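Local coordinates for protein ORF10 (Moritella marina, PDB 6RIW) that forms the ketosynthase-chain length factor didomain of a polyunsaturated fatty acid synthase, where it probably takes part in condensing acyl chains for lipid biosynthesis, at residues 516-528 and 702-715. Residues are numbered along the deposited sequence; the frame is centred on the assembly and turned at random.
Sequences MQSLQLRKAPKGS and ITLRQHYGPVNEKG
Glu713 reaches across to the turn at Leu521-Lys523 with a chain that is straight beyond CG (chi2 171°). From CB the chain runs to CG, which comes next to Leu521 CD2 at 4.0 Å and close to the carbonyl O of Lys523; CD continues past the same leucine methyl, and OE1 stays by it. At the tip, OE2 lies against Arg522 CB (3.3 Å) and takes two backbone N-H groups: Lys523 N at 3.0 Å, nearly in line with the C-O bond, and Arg522 N in a weak, more bent bond. The charged ends of Arg522 and Lys523 stay clear of the carboxylate, so its grip is on backbone N-H groups. Cut back to an alanine here, the residue would probably leave both N-H groups without this acceptor and open a gap beside Leu521. Lys523 bends its end round so that NZ bonds to Ala524 O, with a salt bridge to Glu500 and a weak, long bond to Glu713 O. Both segments belong to the second ketosynthase-like half of the didomain, of thiolase-type fold; the loop after helix 699-706 lies against the chain leaving helix 513-519, which ends in a Schellman motif at Gln520. That helix end is held by Gln706: NE2 gives a 2.8 Å bond to Leu519 O, on a lone pair and in the carbonyl plane, at 161°. Leu521 splits its methyls, CD1 against Ile702 CG2 and CD2 against Val711 CG1 (3.9 Å), while Pro525 CG rests on both Val711 methyls. Further along, Lys526 N bonds to Glu713 O at 2.9 Å from above the carbonyl plane.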
ATOM      1  N   MET A 516     -11.127 -13.472  24.234  1.00 14.16           N
ATOM      2  CA  MET A 516     -10.135 -14.548  24.223  1.00 15.67           C
ATOM      3  C   MET A 516     -10.781 -15.898  23.943  1.00 13.94           C
ATOM      4  O   MET A 516     -10.186 -16.734  23.255  1.00 15.72           O
ATOM      5  CB  MET A 516      -9.361 -14.560  25.542  1.00 15.08           C
ATOM      6  CG  MET A 516      -8.568 -13.248  25.732  1.00 16.32           C
ATOM      7  SD  MET A 516      -7.257 -13.011  24.499  1.00 18.74           S
ATOM      8  CE  MET A 516      -6.049 -14.103  25.248  1.00 16.86           C
ATOM      9  N   GLN A 517     -12.010 -16.112  24.426  1.00 14.71           N
ATOM     10  CA  GLN A 517     -12.731 -17.332  24.081  1.00 16.60           C
ATOM     11  C   GLN A 517     -12.998 -17.419  22.583  1.00 16.61           C
ATOM     12  O   GLN A 517     -12.863 -18.494  21.985  1.00 16.64           O
ATOM     13  CB  GLN A 517     -14.052 -17.386  24.851  1.00 18.72           C
ATOM     14  CG  GLN A 517     -14.786 -18.692  24.730  1.00 26.69           C
ATOM     15  CD  GLN A 517     -16.158 -18.624  25.389  1.00 38.40           C
ATOM     16  OE1 GLN A 517     -16.995 -19.516  25.216  1.00 49.64           O
ATOM     17  NE2 GLN A 517     -16.398 -17.548  26.147  1.00 38.43           N
ATOM     18  N   SER A 518     -13.391 -16.298  21.963  1.00 14.96           N
ATOM     19  CA  SER A 518     -13.645 -16.299  20.518  1.00 15.25           C
ATOM     20  C   SER A 518     -12.374 -16.596  19.733  1.00 17.79           C
ATOM     21  O   SER A 518     -12.410 -17.308  18.720  1.00 15.66           O
ATOM     22  CB  SER A 518     -14.232 -14.965  20.066  1.00 17.27           C
ATOM     23  OG  SER A 518     -15.481 -14.730  20.692  1.00 21.26           O
ATOM     24  N   LEU A 519     -11.232 -16.068  20.196  1.00 13.14           N
ATOM     25  CA  LEU A 519      -9.950 -16.301  19.555  1.00 13.70           C
ATOM     26  C   LEU A 519      -9.348 -17.660  19.903  1.00 19.56           C
ATOM     27  O   LEU A 519      -8.312 -18.016  19.339  1.00 16.93           O
ATOM     28  CB  LEU A 519      -8.969 -15.182  19.945  1.00 16.48           C
ATOM     29  CG  LEU A 519      -9.359 -13.765  19.492  1.00 16.14           C
ATOM     30  CD1 LEU A 519      -8.323 -12.741  20.001  1.00 16.62           C
ATOM     31  CD2 LEU A 519      -9.409 -13.738  17.966  1.00 12.40           C
ATOM     32  N   GLN A 520      -9.976 -18.418  20.806  1.00 17.65           N
ATOM     33  CA  GLN A 520      -9.466 -19.722  21.250  1.00 20.40           C
ATOM     34  C   GLN A 520      -8.053 -19.605  21.821  1.00 20.79           C
ATOM     35  O   GLN A 520      -7.196 -20.471  21.616  1.00 23.58           O
ATOM     36  CB  GLN A 520      -9.536 -20.743  20.116  1.00 22.55           C
ATOM     37  CG  GLN A 520     -10.957 -20.864  19.608  1.00 23.58           C
ATOM     38  CD  GLN A 520     -11.106 -21.897  18.522  1.00 31.25           C
ATOM     39  OE1 GLN A 520     -10.120 -22.355  17.939  1.00 34.65           O
ATOM     40  NE2 GLN A 520     -12.345 -22.265  18.233  1.00 30.16           N
ATOM     41  N   LEU A 521      -7.822 -18.540  22.572  1.00 16.50           N
ATOM     42  CA  LEU A 521      -6.538 -18.275  23.219  1.00 18.56           C
ATOM     43  C   LEU A 521      -6.695 -18.366  24.729  1.00 21.53           C
ATOM     44  O   LEU A 521      -7.559 -17.686  25.311  1.00 17.23           O
ATOM     45  CB  LEU A 521      -6.028 -16.871  22.856  1.00 19.13           C
ATOM     46  CG  LEU A 521      -5.483 -16.621  21.442  1.00 20.25           C
ATOM     47  CD1 LEU A 521      -5.230 -15.129  21.220  1.00 18.65           C
ATOM     48  CD2 LEU A 521      -4.199 -17.421  21.247  1.00 22.83           C
ATOM     49  N   ARG A 522      -5.831 -19.156  25.370  1.00 20.27           N
ATOM     50  CA  ARG A 522      -5.794 -19.154  26.828  1.00 24.79           C
ATOM     51  C   ARG A 522      -5.104 -17.916  27.377  1.00 20.96           C
ATOM     52  O   ARG A 522      -5.431 -17.458  28.477  1.00 22.20           O
ATOM     53  CB  ARG A 522      -5.091 -20.419  27.332  1.00 29.36           C
ATOM     54  CG  ARG A 522      -5.457 -21.682  26.554  1.00 39.64           C
ATOM     55  CD  ARG A 522      -5.021 -22.952  27.293  1.00 47.40           C
ATOM     56  NE  ARG A 522      -5.858 -23.216  28.467  1.00 60.78           N
ATOM     57  CZ  ARG A 522      -6.952 -23.978  28.467  1.00 60.58           C
ATOM     58  NH1 ARG A 522      -7.360 -24.575  27.352  1.00 59.39           N
ATOM     59  NH2 ARG A 522      -7.638 -24.147  29.592  1.00 57.62           N
ATOM     60  N   LYS A 523      -4.158 -17.356  26.626  1.00 20.87           N
ATOM     61  CA  LYS A 523      -3.393 -16.195  27.054  1.00 20.89           C
ATOM     62  C   LYS A 523      -2.933 -15.477  25.797  1.00 15.69           C
ATOM     63  O   LYS A 523      -2.950 -16.053  24.705  1.00 17.62           O
ATOM     64  CB  LYS A 523      -2.177 -16.603  27.914  1.00 18.70           C
ATOM     65  CG  LYS A 523      -1.179 -17.507  27.167  1.00 20.92           C
ATOM     66  CD  LYS A 523       0.021 -17.893  28.041  1.00 23.19           C
ATOM     67  CE  LYS A 523       0.858 -16.671  28.419  1.00 20.71           C
ATOM     68  NZ  LYS A 523       1.796 -16.384  27.314  1.00 22.03           N
ATOM     69  N   ALA A 524      -2.535 -14.221  25.937  1.00 13.20           N
ATOM     70  CA  ALA A 524      -1.829 -13.591  24.827  1.00 16.82           C
ATOM     71  C   ALA A 524      -0.496 -14.322  24.654  1.00 15.09           C
ATOM     72  O   ALA A 524       0.165 -14.625  25.660  1.00 16.33           O
ATOM     73  CB  ALA A 524      -1.592 -12.103  25.094  1.00 15.02           C
ATOM     74  N   PRO A 525      -0.099 -14.681  23.426  1.00 13.78           N
ATOM     75  CA  PRO A 525       1.114 -15.494  23.258  1.00 14.43           C
ATOM     76  C   PRO A 525       2.336 -14.772  23.780  1.00 14.93           C
ATOM     77  O   PRO A 525       2.444 -13.554  23.701  1.00 14.12           O
ATOM     78  CB  PRO A 525       1.212 -15.707  21.735  1.00 15.55           C
ATOM     79  CG  PRO A 525      -0.150 -15.484  21.221  1.00 15.98           C
ATOM     80  CD  PRO A 525      -0.805 -14.467  22.147  1.00 15.44           C
ATOM     81  N   LYS A 526       3.284 -15.545  24.293  1.00 12.69           N
ATOM     82  CA  LYS A 526       4.592 -14.975  24.535  1.00 11.39           C
ATOM     83  C   LYS A 526       5.240 -14.716  23.176  1.00 15.21           C
ATOM     84  O   LYS A 526       5.169 -15.573  22.294  1.00 19.21           O
ATOM     85  CB  LYS A 526       5.421 -15.948  25.370  1.00 15.27           C
ATOM     86  CG  LYS A 526       6.750 -15.356  25.805  1.00 18.67           C
ATOM     87  CD  LYS A 526       7.320 -16.140  26.984  1.00 22.80           C
ATOM     88  CE  LYS A 526       8.762 -15.726  27.261  1.00 24.69           C
ATOM     89  NZ  LYS A 526       9.408 -16.762  28.118  1.00 26.29           N
ATOM     90  N   GLY A 527       5.850 -13.543  22.990  1.00 12.52           N
ATOM     91  CA  GLY A 527       6.438 -13.252  21.690  1.00 13.24           C
ATOM     92  C   GLY A 527       7.369 -12.062  21.717  1.00 13.34           C
ATOM     93  O   GLY A 527       7.622 -11.449  22.758  1.00 12.13           O
ATOM     94  N   SER A 528       7.889 -11.724  20.542  1.00 11.92           N
ATOM     95  CA  SER A 528       8.863 -10.632  20.457  1.00 11.08           C
ATOM     96  C   SER A 528       8.128  -9.309  20.214  1.00 12.62           C
ATOM     97  O   SER A 528       8.092  -8.746  19.118  1.00 12.88           O
ATOM     98  CB  SER A 528       9.898 -10.939  19.383  1.00 11.79           C
ATOM     99  OG  SER A 528      10.857  -9.906  19.272  1.00 13.65           O
ATOM    100  N   ILE A 702      -2.657 -10.960  15.401  1.00 10.61           N
ATOM    101  CA  ILE A 702      -2.763 -12.302  15.967  1.00 10.97           C
ATOM    102  C   ILE A 702      -4.082 -12.952  15.530  1.00 12.41           C
ATOM    103  O   ILE A 702      -4.116 -14.120  15.101  1.00 11.20           O
ATOM    104  CB  ILE A 702      -2.617 -12.268  17.504  1.00 10.82           C
ATOM    105  CG1 ILE A 702      -1.160 -12.442  17.945  1.00 13.31           C
ATOM    106  CG2 ILE A 702      -3.334 -13.506  18.115  1.00 14.17           C
ATOM    107  CD1 ILE A 702      -0.190 -11.430  17.383  1.00 11.44           C
ATOM    108  N   THR A 703      -5.172 -12.191  15.601  1.00 10.15           N
ATOM    109  CA  THR A 703      -6.479 -12.633  15.106  1.00 10.53           C
ATOM    110  C   THR A 703      -6.418 -13.083  13.649  1.00 10.98           C
ATOM    111  O   THR A 703      -6.906 -14.165  13.293  1.00 11.48           O
ATOM    112  CB  THR A 703      -7.483 -11.478  15.239  1.00  9.66           C
ATOM    113  OG1 THR A 703      -7.622 -11.124  16.613  1.00 12.02           O
ATOM    114  CG2 THR A 703      -8.853 -11.876  14.685  1.00 12.18           C
ATOM    115  N   LEU A 704      -5.827 -12.257  12.790  1.00 10.46           N
ATOM    116  CA  LEU A 704      -5.738 -12.586  11.370  1.00 11.29           C
ATOM    117  C   LEU A 704      -4.933 -13.861  11.133  1.00 11.34           C
ATOM    118  O   LEU A 704      -5.365 -14.757  10.393  1.00 10.93           O
ATOM    119  CB  LEU A 704      -5.112 -11.406  10.610  1.00 10.34           C
ATOM    120  CG  LEU A 704      -4.783 -11.683   9.137  1.00 12.03           C
ATOM    121  CD1 LEU A 704      -6.061 -12.101   8.380  1.00 11.57           C
ATOM    122  CD2 LEU A 704      -4.133 -10.469   8.480  1.00 14.79           C
ATOM    123  N   ARG A 705      -3.722 -13.940  11.701  1.00  8.97           N
ATOM    124  CA  ARG A 705      -2.848 -15.042  11.327  1.00  9.15           C
ATOM    125  C   ARG A 705      -3.302 -16.351  11.928  1.00  9.45           C
ATOM    126  O   ARG A 705      -3.027 -17.403  11.342  1.00 10.47           O
ATOM    127  CB  ARG A 705      -1.396 -14.738  11.732  1.00  8.99           C
ATOM    128  CG  ARG A 705      -0.898 -13.381  11.161  1.00 10.16           C
ATOM    129  CD  ARG A 705      -0.918 -13.350   9.631  1.00 12.79           C
ATOM    130  NE  ARG A 705      -0.532 -12.023   9.127  1.00 11.59           N
ATOM    131  CZ  ARG A 705      -0.333 -11.725   7.843  1.00 13.38           C
ATOM    132  NH1 ARG A 705      -0.458 -12.658   6.892  1.00 12.04           N
ATOM    133  NH2 ARG A 705      -0.003 -10.477   7.510  1.00 11.95           N
ATOM    134  N   GLN A 706      -4.050 -16.310  13.033  1.00  9.42           N
ATOM    135  CA  GLN A 706      -4.663 -17.539  13.542  1.00 10.67           C
ATOM    136  C   GLN A 706      -5.568 -18.207  12.514  1.00 13.32           C
ATOM    137  O   GLN A 706      -5.796 -19.420  12.600  1.00 12.53           O
ATOM    138  CB  GLN A 706      -5.485 -17.250  14.804  1.00 11.88           C
ATOM    139  CG  GLN A 706      -4.665 -17.255  16.081  1.00 15.27           C
ATOM    140  CD  GLN A 706      -5.534 -17.580  17.273  1.00 21.53           C
ATOM    141  OE1 GLN A 706      -5.207 -18.470  18.046  1.00 19.68           O
ATOM    142  NE2 GLN A 706      -6.686 -16.884  17.404  1.00 21.27           N
ATOM    143  N   HIS A 707      -6.139 -17.439  11.576  1.00 11.38           N
ATOM    144  CA  HIS A 707      -6.961 -18.034  10.523  1.00 12.17           C
ATOM    145  C   HIS A 707      -6.162 -18.926   9.582  1.00 13.81           C
ATOM    146  O   HIS A 707      -6.763 -19.763   8.909  1.00 13.54           O
ATOM    147  CB  HIS A 707      -7.680 -16.962   9.679  1.00 13.47           C
ATOM    148  CG  HIS A 707      -8.621 -16.103  10.462  1.00 13.14           C
ATOM    149  ND1 HIS A 707      -9.595 -16.629  11.279  1.00 14.03           N
ATOM    150  CD2 HIS A 707      -8.730 -14.752  10.565  1.00 11.80           C
ATOM    151  CE1 HIS A 707     -10.271 -15.644  11.849  1.00 13.05           C
ATOM    152  NE2 HIS A 707      -9.759 -14.494  11.445  1.00 11.24           N
ATOM    153  N   TYR A 708      -4.825 -18.809   9.563  1.00 11.07           N
ATOM    154  CA  TYR A 708      -3.979 -19.591   8.664  1.00 12.50           C
ATOM    155  C   TYR A 708      -3.235 -20.724   9.348  1.00 12.35           C
ATOM    156  O   TYR A 708      -2.800 -21.661   8.662  1.00 13.87           O
ATOM    157  CB  TYR A 708      -2.974 -18.665   7.956  1.00 11.52           C
ATOM    158  CG  TYR A 708      -3.714 -17.606   7.170  1.00 13.20           C
ATOM    159  CD1 TYR A 708      -4.330 -17.914   5.957  1.00 14.77           C
ATOM    160  CD2 TYR A 708      -3.836 -16.314   7.663  1.00 17.61           C
ATOM    161  CE1 TYR A 708      -5.050 -16.927   5.229  1.00 15.92           C
ATOM    162  CE2 TYR A 708      -4.534 -15.330   6.952  1.00 20.13           C
ATOM    163  CZ  TYR A 708      -5.141 -15.644   5.745  1.00 17.84           C
ATOM    164  OH  TYR A 708      -5.814 -14.640   5.073  1.00 16.46           O
ATOM    165  N   GLY A 709      -3.103 -20.674  10.662  1.00 13.09           N
ATOM    166  CA  GLY A 709      -2.488 -21.748  11.409  1.00 13.75           C
ATOM    167  C   GLY A 709      -2.316 -21.365  12.867  1.00 12.69           C
ATOM    168  O   GLY A 709      -2.345 -20.182  13.220  1.00 12.38           O
ATOM    169  N   PRO A 710      -2.090 -22.356  13.737  1.00 13.72           N
ATOM    170  CA  PRO A 710      -2.025 -22.085  15.181  1.00 13.21           C
ATOM    171  C   PRO A 710      -0.755 -21.351  15.597  1.00 13.38           C
ATOM    172  O   PRO A 710       0.348 -21.673  15.142  1.00 12.76           O
ATOM    173  CB  PRO A 710      -2.072 -23.492  15.812  1.00 14.36           C
ATOM    174  CG  PRO A 710      -1.602 -24.414  14.719  1.00 17.71           C
ATOM    175  CD  PRO A 710      -2.011 -23.784  13.416  1.00 13.69           C
ATOM    176  N   VAL A 711      -0.933 -20.369  16.504  1.00 10.56           N
ATOM    177  CA  VAL A 711       0.158 -19.600  17.095  1.00 12.06           C
ATOM    178  C   VAL A 711       0.770 -20.395  18.241  1.00 15.49           C
ATOM    179  O   VAL A 711       0.119 -21.253  18.850  1.00 15.67           O
ATOM    180  CB  VAL A 711      -0.355 -18.223  17.570  1.00 12.43           C
ATOM    181  CG1 VAL A 711      -1.279 -18.343  18.791  1.00 13.93           C
ATOM    182  CG2 VAL A 711       0.805 -17.249  17.855  1.00 10.65           C
ATOM    183  N   ASN A 712       2.036 -20.127  18.526  1.00 13.49           N
ATOM    184  CA  ASN A 712       2.744 -20.719  19.666  1.00 15.16           C
ATOM    185  C   ASN A 712       2.482 -19.843  20.888  1.00 15.57           C
ATOM    186  O   ASN A 712       3.061 -18.767  21.033  1.00 14.33           O
ATOM    187  CB  ASN A 712       4.236 -20.825  19.345  1.00 15.64           C
ATOM    188  CG  ASN A 712       5.023 -21.610  20.407  1.00 20.75           C
ATOM    189  OD1 ASN A 712       4.660 -21.622  21.578  1.00 22.12           O
ATOM    190  ND2 ASN A 712       6.113 -22.255  19.987  1.00 19.84           N
ATOM    191  N   GLU A 713       1.584 -20.291  21.774  1.00 14.39           N
ATOM    192  CA  GLU A 713       1.218 -19.447  22.907  1.00 17.23           C
ATOM    193  C   GLU A 713       2.360 -19.315  23.908  1.00 17.33           C
ATOM    194  O   GLU A 713       2.450 -18.311  24.618  1.00 17.27           O
ATOM    195  CB  GLU A 713      -0.018 -20.017  23.600  1.00 22.92           C
ATOM    196  CG  GLU A 713      -1.263 -19.238  23.334  1.00 28.25           C
ATOM    197  CD  GLU A 713      -2.495 -19.956  23.854  1.00 28.65           C
ATOM    198  OE1 GLU A 713      -2.952 -20.910  23.192  1.00 36.46           O
ATOM    199  OE2 GLU A 713      -2.993 -19.565  24.926  1.00 30.42           O
ATOM    200  N   LYS A 714       3.243 -20.305  23.971  1.00 17.87           N
ATOM    201  CA  LYS A 714       4.300 -20.294  24.974  1.00 25.48           C
ATOM    202  C   LYS A 714       5.546 -19.564  24.508  1.00 23.26           C
ATOM    203  O   LYS A 714       6.413 -19.251  25.337  1.00 25.75           O
ATOM    204  CB  LYS A 714       4.640 -21.738  25.376  1.00 27.41           C
ATOM    205  CG  LYS A 714       3.625 -22.347  26.341  1.00 29.95           C
ATOM    206  CD  LYS A 714       2.925 -21.262  27.186  1.00 36.52           C
ATOM    207  CE  LYS A 714       1.810 -21.808  28.078  1.00 42.80           C
ATOM    208  NZ  LYS A 714       1.749 -21.104  29.411  1.00 42.66           N
ATOM    209  N   GLY A 715       5.632 -19.242  23.220  1.00 20.12           N
ATOM    210  CA  GLY A 715       6.761 -18.543  22.647  1.00 22.60           C
ATOM    211  C   GLY A 715       8.058 -19.276  22.886  1.00 29.55           C
ATOM    212  O   GLY A 715       9.031 -18.674  23.343  1.00 31.80           O
TER
HETATM  213  O   HOH W   1      -5.844 -20.472  19.394  1.00 27.29           O
HETATM  214  O   HOH W   2       4.631 -16.766  20.019  1.00 12.35           O